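Local coordinates for protein hyaluronidase (Thermobaculum terrenum, PDB 5DIY) that probably hydrolyses beta-linked N-acetylglucosamine from modified proteins, as a glycoside hydrolase family 84 O-GlcNAcase with a TIM-barrel domain, at residues C[27-38]-C[70-79]; C[266-274]-C[287-295]. All coordinates share one frame; numbering follows the deposited sequence.

Contact 1 (C[27-38]-C[70-79]); sequences FEFMQANNLNAY and KAGSCGINFT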
loop_
_atom_site.group_PDB
_atom_site.type_symbol
_atom_site.label_atom_id
_atom_site.label_comp_id
_atom_site.label_asym_id
_atom_site.label_seq_id
_atom_site.Cartn_x
_atom_site.Cartn_y
_atom_site.Cartn_z
ATOM N N PHE C 27 -9.703 -16.051 2.557
ATOM C CA PHE C 27 -10.490 -16.740 1.522
ATOM C C PHE C 27 -11.994 -16.646 1.787
ATOM O O PHE C 27 -12.780 -16.536 0.841
ATOM C CB PHE C 27 -10.074 -18.211 1.352
ATOM C CG PHE C 27 -8.656 -18.418 0.860
ATOM C CD1 PHE C 27 -7.923 -17.401 0.232
ATOM C CD2 PHE C 27 -8.058 -19.664 1.000
ATOM C CE1 PHE C 27 -6.628 -17.626 -0.213
ATOM C CE2 PHE C 27 -6.760 -19.893 0.553
ATOM C CZ PHE C 27 -6.043 -18.873 -0.053
ATOM N N GLU C 28 -12.387 -16.675 3.061
ATOM C CA GLU C 28 -13.792 -16.468 3.443
ATOM C C GLU C 28 -14.241 -15.031 3.163
ATOM O O GLU C 28 -15.320 -14.821 2.612
ATOM C CB GLU C 28 -14.024 -16.826 4.914
ATOM C CG GLU C 28 -13.883 -18.319 5.191
ATOM C CD GLU C 28 -13.876 -18.681 6.668
ATOM O OE1 GLU C 28 -13.705 -17.789 7.533
ATOM O OE2 GLU C 28 -14.027 -19.884 6.965
ATOM N N PHE C 29 -13.413 -14.053 3.533
ATOM C CA PHE C 29 -13.656 -12.647 3.173
ATOM C C PHE C 29 -13.766 -12.458 1.650
ATOM O O PHE C 29 -14.656 -11.747 1.167
ATOM C CB PHE C 29 -12.559 -11.740 3.752
ATOM C CG PHE C 29 -12.617 -10.316 3.255
ATOM C CD1 PHE C 29 -13.424 -9.376 3.887
ATOM C CD2 PHE C 29 -11.859 -9.917 2.154
ATOM C CE1 PHE C 29 -13.480 -8.065 3.424
ATOM C CE2 PHE C 29 -11.914 -8.609 1.688
ATOM C CZ PHE C 29 -12.726 -7.681 2.327
ATOM N N MET C 30 -12.867 -13.099 0.906
ATOM C CA MET C 30 -12.901 -13.053 -0.562
ATOM C C MET C 30 -14.228 -13.573 -1.131
ATOM O O MET C 30 -14.829 -12.925 -1.992
ATOM C CB MET C 30 -11.719 -13.830 -1.161
ATOM C CG MET C 30 -10.396 -13.093 -1.059
ATOM S SD MET C 30 -8.984 -14.112 -1.510
ATOM C CE MET C 30 -9.089 -14.056 -3.299
ATOM N N GLN C 31 -14.696 -14.721 -0.637
ATOM C CA GLN C 31 -15.973 -15.278 -1.104
ATOM C C GLN C 31 -17.153 -14.368 -0.759
ATOM O O GLN C 31 -18.047 -14.191 -1.592
ATOM C CB GLN C 31 -16.232 -16.687 -0.563
ATOM C CG GLN C 31 -17.522 -17.302 -1.114
ATOM C CD GLN C 31 -17.727 -18.750 -0.710
ATOM O OE1 GLN C 31 -17.343 -19.167 0.384
ATOM N NE2 GLN C 31 -18.361 -19.522 -1.590
ATOM N N ALA C 32 -17.155 -13.799 0.451
ATOM C CA ALA C 32 -18.207 -12.839 0.857
ATOM C C ALA C 32 -18.340 -11.641 -0.082
ATOM O O ALA C 32 -19.449 -11.127 -0.270
ATOM C CB ALA C 32 -17.980 -12.354 2.285
ATOM N N ASN C 33 -17.213 -11.213 -0.661
ATOM C CA ASN C 33 -17.144 -10.048 -1.542
ATOM C C ASN C 33 -16.928 -10.381 -3.032
ATOM O O ASN C 33 -16.634 -9.500 -3.827
ATOM C CB ASN C 33 -16.044 -9.118 -1.016
ATOM C CG ASN C 33 -16.361 -8.585 0.370
ATOM O OD1 ASN C 33 -15.758 -8.991 1.374
ATOM N ND2 ASN C 33 -17.341 -7.692 0.437
ATOM N N ASN C 34 -17.105 -11.648 -3.404
ATOM C CA ASN C 34 -17.009 -12.109 -4.795
ATOM C C ASN C 34 -15.632 -11.843 -5.439
ATOM O O ASN C 34 -15.537 -11.459 -6.613
ATOM C CB ASN C 34 -18.165 -11.524 -5.635
ATOM C CG ASN C 34 -18.394 -12.279 -6.938
ATOM O OD1 ASN C 34 -18.161 -13.484 -7.027
ATOM N ND2 ASN C 34 -18.848 -11.563 -7.959
ATOM N N LEU C 35 -14.575 -12.036 -4.649
ATOM C CA LEU C 35 -13.212 -12.086 -5.177
ATOM C C LEU C 35 -12.922 -13.554 -5.447
ATOM O O LEU C 35 -13.102 -14.380 -4.555
ATOM C CB LEU C 35 -12.209 -11.507 -4.177
ATOM C CG LEU C 35 -12.375 -10.018 -3.854
ATOM C CD1 LEU C 35 -11.478 -9.605 -2.699
ATOM C CD2 LEU C 35 -12.089 -9.164 -5.077
ATOM N N ASN C 36 -12.485 -13.877 -6.664
ATOM C CA ASN C 36 -12.427 -15.275 -7.127
ATOM C C ASN C 36 -11.031 -15.797 -7.496
ATOM O O ASN C 36 -10.917 -16.826 -8.170
ATOM C CB ASN C 36 -13.367 -15.447 -8.324
ATOM C CG ASN C 36 -12.858 -14.758 -9.575
ATOM O OD1 ASN C 36 -11.937 -13.940 -9.522
ATOM N ND2 ASN C 36 -13.456 -15.082 -10.707
ATOM N N ALA C 37 -9.978 -15.102 -7.061
ATOM C CA ALA C 37 -8.623 -15.449 -7.488
ATOM C C ALA C 37 -7.579 -15.046 -6.460
ATOM O O ALA C 37 -7.589 -13.918 -5.977
ATOM C CB ALA C 37 -8.326 -14.784 -8.824
ATOM N N TYR C 38 -6.675 -15.973 -6.138
ATOM C CA TYR C 38 -5.586 -15.721 -5.205
ATOM C C TYR C 38 -4.278 -16.181 -5.808
ATOM O O TYR C 38 -4.205 -17.296 -6.322
ATOM C CB TYR C 38 -5.830 -16.464 -3.894
ATOM C CG TYR C 38 -4.646 -16.482 -2.956
ATOM C CD1 TYR C 38 -4.341 -15.372 -2.164
ATOM C CD2 TYR C 38 -3.839 -17.618 -2.841
ATOM C CE1 TYR C 38 -3.262 -15.390 -1.295
ATOM C CE2 TYR C 38 -2.750 -17.637 -1.983
ATOM C CZ TYR C 38 -2.471 -16.527 -1.206
ATOM O OH TYR C 38 -1.400 -16.554 -0.347
ATOM N N LYS C 70 -9.294 -25.041 0.634
ATOM C CA LYS C 70 -10.111 -23.928 1.133
ATOM C C LYS C 70 -10.481 -22.968 -0.001
ATOM O O LYS C 70 -11.644 -22.581 -0.132
ATOM C CB LYS C 70 -9.394 -23.174 2.260
ATOM C CG LYS C 70 -10.231 -22.092 2.947
ATOM C CD LYS C 70 -11.408 -22.678 3.708
ATOM C CE LYS C 70 -12.156 -21.607 4.484
ATOM N NZ LYS C 70 -13.247 -22.198 5.310
ATOM N N ALA C 71 -9.488 -22.605 -0.815
ATOM C CA ALA C 71 -9.699 -21.773 -2.002
ATOM C C ALA C 71 -10.797 -22.333 -2.904
ATOM O O ALA C 71 -11.708 -21.603 -3.313
ATOM C CB ALA C 71 -8.399 -21.634 -2.784
ATOM N N GLY C 72 -10.711 -23.627 -3.203
ATOM C CA GLY C 72 -11.707 -24.295 -4.032
ATOM C C GLY C 72 -13.093 -24.250 -3.426
ATOM O O GLY C 72 -14.064 -23.934 -4.115
ATOM N N SER C 73 -13.183 -24.547 -2.130
ATOM C CA SER C 73 -14.460 -24.482 -1.401
ATOM C C SER C 73 -15.041 -23.061 -1.329
ATOM O O SER C 73 -16.243 -22.901 -1.151
ATOM C CB SER C 73 -14.313 -25.058 0.019
ATOM O OG SER C 73 -13.532 -24.213 0.851
ATOM N N CYS C 74 -14.184 -22.044 -1.459
ATOM C CA CYS C 74 -14.602 -20.634 -1.468
ATOM C C CYS C 74 -14.744 -20.008 -2.868
ATOM O O CYS C 74 -14.935 -18.798 -2.985
ATOM C CB CYS C 74 -13.630 -19.810 -0.615
ATOM S SG CYS C 74 -13.708 -20.209 1.143
ATOM N N GLY C 75 -14.676 -20.822 -3.920
ATOM C CA GLY C 75 -14.809 -20.338 -5.297
ATOM C C GLY C 75 -13.620 -19.524 -5.777
ATOM O O GLY C 75 -13.766 -18.689 -6.663
ATOM N N ILE C 76 -12.451 -19.786 -5.193
ATOM C CA ILE C 76 -11.220 -19.058 -5.474
ATOM C C ILE C 76 -10.306 -19.937 -6.322
ATOM O O ILE C 76 -10.043 -21.079 -5.952
ATOM C CB ILE C 76 -10.441 -18.712 -4.176
ATOM C CG1 ILE C 76 -11.360 -18.166 -3.070
ATOM C CG2 ILE C 76 -9.298 -17.748 -4.471
ATOM C CD1 ILE C 76 -12.120 -16.920 -3.437
ATOM N N ASN C 77 -9.813 -19.407 -7.439
ATOM C CA ASN C 77 -8.751 -20.067 -8.199
ATOM C C ASN C 77 -7.421 -19.775 -7.512
ATOM O O ASN C 77 -7.041 -18.609 -7.379
ATOM C CB ASN C 77 -8.731 -19.571 -9.650
ATOM C CG ASN C 77 -7.786 -20.374 -10.547
ATOM O OD1 ASN C 77 -7.545 -21.565 -10.331
ATOM N ND2 ASN C 77 -7.256 -19.720 -11.572
ATOM N N PHE C 78 -6.739 -20.824 -7.050
ATOM C CA PHE C 78 -5.434 -20.694 -6.403
ATOM C C PHE C 78 -4.341 -20.768 -7.466
ATOM O O PHE C 78 -4.269 -21.747 -8.215
ATOM C CB PHE C 78 -5.243 -21.814 -5.380
ATOM C CG PHE C 78 -3.976 -21.709 -4.561
ATOM C CD1 PHE C 78 -2.739 -22.075 -5.096
ATOM C CD2 PHE C 78 -4.026 -21.303 -3.227
ATOM C CE1 PHE C 78 -1.585 -22.002 -4.332
ATOM C CE2 PHE C 78 -2.873 -21.228 -2.461
ATOM C CZ PHE C 78 -1.651 -21.581 -3.012
ATOM N N THR C 79 -3.489 -19.745 -7.510
ATOM C CA THR C 79 -2.316 -19.723 -8.378
ATOM C C THR C 79 -1.057 -19.774 -7.525
ATOM O O THR C 79 -0.892 -18.974 -6.606
ATOM C CB THR C 79 -2.300 -18.453 -9.250
ATOM O OG1 THR C 79 -3.432 -18.463 -10.127
ATOM C CG2 THR C 79 -1.016 -18.346 -10.091
HETATM O O HOH W 1 -15.264 -16.311 -4.395
#

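Contact 2 (C[266-274]-C[287-295]); sequences KLPLYTFAQ and SWRQAVSTL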
loop_
_atom_site.group_PDB
_atom_site.type_symbol
_atom_site.label_atom_id
_atom_site.label_comp_id
_atom_site.label_asym_id
_atom_site.label_seq_id
_atom_site.Cartn_x
_atom_site.Cartn_y
_atom_site.Cartn_z
ATOM N N LYS C 266 -8.617 -5.501 4.865
ATOM C CA LYS C 266 -10.011 -5.786 4.522
ATOM C C LYS C 266 -10.848 -4.544 4.248
ATOM O O LYS C 266 -11.806 -4.618 3.478
ATOM C CB LYS C 266 -10.679 -6.643 5.596
ATOM C CG LYS C 266 -10.114 -8.051 5.691
ATOM C CD LYS C 266 -10.795 -8.822 6.804
ATOM C CE LYS C 266 -10.214 -10.216 6.973
ATOM N NZ LYS C 266 -11.013 -10.973 7.982
ATOM N N LEU C 267 -10.486 -3.418 4.870
ATOM C CA LEU C 267 -11.195 -2.156 4.667
ATOM C C LEU C 267 -11.057 -1.663 3.205
ATOM O O LEU C 267 -12.068 -1.521 2.520
ATOM C CB LEU C 267 -10.765 -1.101 5.711
ATOM C CG LEU C 267 -11.824 -0.147 6.256
ATOM C CD1 LEU C 267 -11.151 0.865 7.178
ATOM C CD2 LEU C 267 -12.571 0.556 5.134
ATOM N N PRO C 268 -9.819 -1.431 2.714
ATOM C CA PRO C 268 -9.673 -1.066 1.295
ATOM C C PRO C 268 -9.999 -2.186 0.310
ATOM O O PRO C 268 -10.516 -1.901 -0.775
ATOM C CB PRO C 268 -8.195 -0.659 1.179
ATOM C CG PRO C 268 -7.526 -1.298 2.335
ATOM C CD PRO C 268 -8.540 -1.291 3.431
ATOM N N LEU C 269 -9.718 -3.439 0.675
ATOM C CA LEU C 269 -10.081 -4.586 -0.180
ATOM C C LEU C 269 -11.591 -4.722 -0.386
ATOM O O LEU C 269 -12.035 -5.092 -1.483
ATOM C CB LEU C 269 -9.479 -5.899 0.339
ATOM C CG LEU C 269 -7.952 -6.038 0.230
ATOM C CD1 LEU C 269 -7.515 -7.333 0.900
ATOM C CD2 LEU C 269 -7.468 -5.978 -1.214
ATOM N N TYR C 270 -12.375 -4.417 0.650
ATOM C CA TYR C 270 -13.834 -4.340 0.518
ATOM C C TYR C 270 -14.225 -3.364 -0.593
ATOM O O TYR C 270 -15.052 -3.686 -1.439
ATOM C CB TYR C 270 -14.491 -3.927 1.844
ATOM C CG TYR C 270 -16.006 -3.972 1.840
ATOM C CD1 TYR C 270 -16.756 -2.942 1.270
ATOM C CD2 TYR C 270 -16.697 -5.043 2.413
ATOM C CE1 TYR C 270 -18.139 -2.979 1.260
ATOM C CE2 TYR C 270 -18.087 -5.084 2.413
ATOM C CZ TYR C 270 -18.802 -4.048 1.836
ATOM O OH TYR C 270 -20.181 -4.066 1.824
ATOM N N THR C 271 -13.616 -2.180 -0.586
ATOM C CA THR C 271 -13.934 -1.140 -1.570
ATOM C C THR C 271 -13.457 -1.530 -2.970
ATOM O O THR C 271 -14.146 -1.279 -3.965
ATOM C CB THR C 271 -13.374 0.247 -1.169
ATOM O OG1 THR C 271 -11.934 0.248 -1.192
ATOM C CG2 THR C 271 -13.879 0.652 0.213
ATOM N N PHE C 272 -12.276 -2.131 -3.022
ATOM C CA PHE C 272 -11.726 -2.726 -4.240
ATOM C C PHE C 272 -12.707 -3.727 -4.859
ATOM O O PHE C 272 -12.999 -3.641 -6.050
ATOM C CB PHE C 272 -10.365 -3.353 -3.903
ATOM C CG PHE C 272 -9.795 -4.261 -4.960
ATOM C CD1 PHE C 272 -9.331 -3.750 -6.165
ATOM C CD2 PHE C 272 -9.656 -5.628 -4.718
ATOM C CE1 PHE C 272 -8.774 -4.586 -7.134
ATOM C CE2 PHE C 272 -9.098 -6.471 -5.679
ATOM C CZ PHE C 272 -8.653 -5.947 -6.890
ATOM N N ALA C 273 -13.247 -4.628 -4.038
ATOM C CA ALA C 273 -14.232 -5.632 -4.489
ATOM C C ALA C 273 -15.536 -5.022 -5.013
ATOM O O ALA C 273 -16.100 -5.508 -5.996
ATOM C CB ALA C 273 -14.534 -6.619 -3.370
ATOM N N GLN C 274 -16.018 -3.969 -4.354
ATOM C CA GLN C 274 -17.201 -3.251 -4.836
ATOM C C GLN C 274 -16.945 -2.564 -6.176
ATOM O O GLN C 274 -17.817 -2.588 -7.046
ATOM C CB GLN C 274 -17.713 -2.243 -3.802
ATOM C CG GLN C 274 -18.341 -2.903 -2.575
ATOM C CD GLN C 274 -19.407 -2.046 -1.923
ATOM O OE1 GLN C 274 -20.534 -2.495 -1.695
ATOM N NE2 GLN C 274 -19.060 -0.808 -1.617
ATOM N N SER C 287 -18.584 3.500 -0.550
ATOM C CA SER C 287 -18.051 2.153 -0.384
ATOM C C SER C 287 -17.273 2.014 0.918
ATOM O O SER C 287 -17.447 1.039 1.650
ATOM C CB SER C 287 -17.156 1.786 -1.567
ATOM O OG SER C 287 -16.811 0.417 -1.515
ATOM N N TRP C 288 -16.423 2.999 1.198
ATOM C CA TRP C 288 -15.620 3.008 2.419
ATOM C C TRP C 288 -16.484 3.002 3.690
ATOM O O TRP C 288 -16.147 2.317 4.653
ATOM C CB TRP C 288 -14.663 4.198 2.419
ATOM C CG TRP C 288 -13.572 4.099 3.422
ATOM C CD1 TRP C 288 -12.390 3.430 3.292
ATOM C CD2 TRP C 288 -13.553 4.707 4.715
ATOM N NE1 TRP C 288 -11.629 3.574 4.431
ATOM C CE2 TRP C 288 -12.318 4.357 5.322
ATOM C CE3 TRP C 288 -14.453 5.516 5.422
ATOM C CZ2 TRP C 288 -11.964 4.787 6.599
ATOM C CZ3 TRP C 288 -14.103 5.942 6.701
ATOM C CH2 TRP C 288 -12.860 5.577 7.273
ATOM N N ARG C 289 -17.600 3.734 3.673
ATOM C CA ARG C 289 -18.528 3.790 4.824
ATOM C C ARG C 289 -19.303 2.490 5.036
ATOM O O ARG C 289 -19.493 2.061 6.175
ATOM C CB ARG C 289 -19.510 4.960 4.683
ATOM C CG ARG C 289 -18.840 6.318 4.805
ATOM C CD ARG C 289 -19.731 7.445 4.297
ATOM N NE ARG C 289 -20.984 7.523 5.050
ATOM C CZ ARG C 289 -21.120 8.027 6.283
ATOM N NH1 ARG C 289 -20.082 8.527 6.953
ATOM N NH2 ARG C 289 -22.322 8.025 6.860
ATOM N N GLN C 290 -19.758 1.870 3.949
ATOM C CA GLN C 290 -20.369 0.542 4.037
ATOM C C GLN C 290 -19.352 -0.501 4.526
ATOM O O GLN C 290 -19.694 -1.375 5.331
ATOM C CB GLN C 290 -20.980 0.111 2.701
ATOM C CG GLN C 290 -21.934 -1.071 2.831
ATOM C CD GLN C 290 -22.706 -1.350 1.556
ATOM O OE1 GLN C 290 -23.932 -1.220 1.522
ATOM N NE2 GLN C 290 -21.993 -1.734 0.497
ATOM N N ALA C 291 -18.111 -0.397 4.044
ATOM C CA ALA C 291 -17.011 -1.255 4.499
ATOM C C ALA C 291 -16.794 -1.153 6.007
ATOM O O ALA C 291 -16.756 -2.177 6.694
ATOM C CB ALA C 291 -15.719 -0.911 3.769
ATOM N N VAL C 292 -16.650 0.078 6.506
ATOM C CA VAL C 292 -16.465 0.338 7.946
ATOM C C VAL C 292 -17.632 -0.224 8.779
ATOM O O VAL C 292 -17.397 -0.874 9.793
ATOM C CB VAL C 292 -16.271 1.854 8.250
ATOM C CG1 VAL C 292 -16.376 2.152 9.748
ATOM C CG2 VAL C 292 -14.927 2.343 7.726
ATOM N N SER C 293 -18.867 0.029 8.348
ATOM C CA SER C 293 -20.069 -0.470 9.045
ATOM C C SER C 293 -20.110 -1.999 9.150
ATOM O O SER C 293 -20.247 -2.539 10.248
ATOM C CB SER C 293 -21.335 0.015 8.343
ATOM O OG SER C 293 -21.341 1.425 8.258
ATOM N N THR C 294 -19.981 -2.674 8.009
ATOM C CA THR C 294 -19.963 -4.143 7.932
ATOM C C THR C 294 -18.840 -4.759 8.768
ATOM O O THR C 294 -19.081 -5.641 9.597
ATOM C CB THR C 294 -19.773 -4.619 6.473
ATOM O OG1 THR C 294 -20.829 -4.107 5.654
ATOM C CG2 THR C 294 -19.762 -6.155 6.381
ATOM N N LEU C 295 -17.618 -4.286 8.545
ATOM C CA LEU C 295 -16.426 -4.883 9.152
ATOM C C LEU C 295 -16.181 -4.456 10.603
ATOM O O LEU C 295 -15.758 -5.274 11.415
ATOM C CB LEU C 295 -15.189 -4.574 8.299
ATOM C CG LEU C 295 -15.245 -5.102 6.856
ATOM C CD1 LEU C 295 -14.229 -4.404 5.962
ATOM C CD2 LEU C 295 -15.038 -6.615 6.820
HETATM O O HOH W 2 -21.299 -5.985 3.153
#

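Contact 1 (C[27-38]-C[70-79])
Tyr-38 O takes the amide of Thr-79 at 2.8 Å from the nitrogen, a bond nearly in line with the carbonyl. It belongs to a parallel ladder in which Asn-77 N donates to Asn-36 O at 2.9 Å, approaching from well above the carbonyl plane, and Tyr-38 N returns a nearly straight bond (175°) to Asn-77 O. Ala-37 pairs with Asn-77 and Tyr-38 with Phe-78, so the two aromatic residues project from the same face of the sheet. Their rings lie side by side with CE2 of Tyr-38 3.6 Å from CE2 of Phe-78 and the planes inclined at 51°. On the same, helix-facing side as these rings, Ile-76 packs between strand and helix: its CG2, anti to the backbone N, rests 3.7 Å from Tyr-38 CB and 3.9 Å from Met-30 CE.

Between the helices, Phe-27 presents one ring face to the methyl of Ala-71 and an edge to Lys-70, whose CG is 3.8 Å from Phe-27 CD2. The lysine chain then bends at chi2 (66°) and runs out to a salt bridge, NZ to Glu-28 OE2 at 2.9 Å, at the exposed side of the helix pair. Gln-31 lays its extended chain along the backbone of Cys-74. Both helices end in Schellman motifs, with Asn-34 and Gly-75 as the residues of positive phi, and a water between the turns touches Leu-35 O and Cys-74 O.

Strand 37-40, helix 58-73 and strand 77-82 form a beta-alpha-beta unit of the TIM barrel, with helix 20-32 packed beside it. Strand 6-11 flanks strand 37-40, where Asn-36 bonds Arg-7, and Thr-79 reaches Ser-113 at the start of the next strand.

Contact 2 (C[266-274]-C[287-295])
Leu-267 CD2 stands over the five-membered ring of Trp-288, 3.6 Å from its centroid in a CH-pi contact, with Val-292 CG2 on the same face; the indole NE1 bonds Ile-237 O outside the pair. Ala-291 covers one face of the Tyr-270 ring, its CA lying 3.9 Å from the centroid, while Gln-290 NE2 and a water meet the ring edge. With CG anti to the backbone N (chi1 -174°), Tyr-270 enters as a knob the hole formed by Gln-290, Ala-291, Thr-294 and Leu-295. Its OH is 2.6 Å from the water, which also donates to Thr-294 OG1.

At the other end, Gln-274 NE2 gives a 2.6 Å hydrogen bond to Ser-287 OG, lying in the amide plane. Thr-271 sets its CG2 3.4 Å from the same Ser-287 OG, its own hydroxyl being turned back to Pro-268 O. Were an alanine here in place of Gln-274, Ser-287 OG would probably lose its amide donor and a gap would open beside Gln-290.

The axes of the two short helical segments come within 8.7 Å, their N-to-C directions 128° apart. Helix 262-277 leans on the last barrel strand, 251-256, through Leu-269 and Phe-272, and its outer side packs on helix 284-296, away from the sugar site. Helix 301-308 brings Met-304 onto Leu-267 and Trp-288, and Phe-29 of helix 20-32 touches Leu-295.

Contact 1 is partly buried and reaches from barrel strands to the surface, whereas contact 2 is a buried helix-helix packing. The first combines backbone ladder bonds, aromatic and aliphatic side chains and, toward solvent, a salt bridge; the second has no strand and relies on CH-pi contacts, a tyrosine knob and one amide-to-hydroxyl bond. They share no element but are neighbours: helix 20-32 of contact 1 packs beside helix 262-277 of contact 2, Phe-29 meeting Lys-266 and Asn-33 lying against Tyr-270 and Ala-273. These two helices, which follow the first and last strands, meet outside the closure of the barrel between strands 251-256 and 6-11.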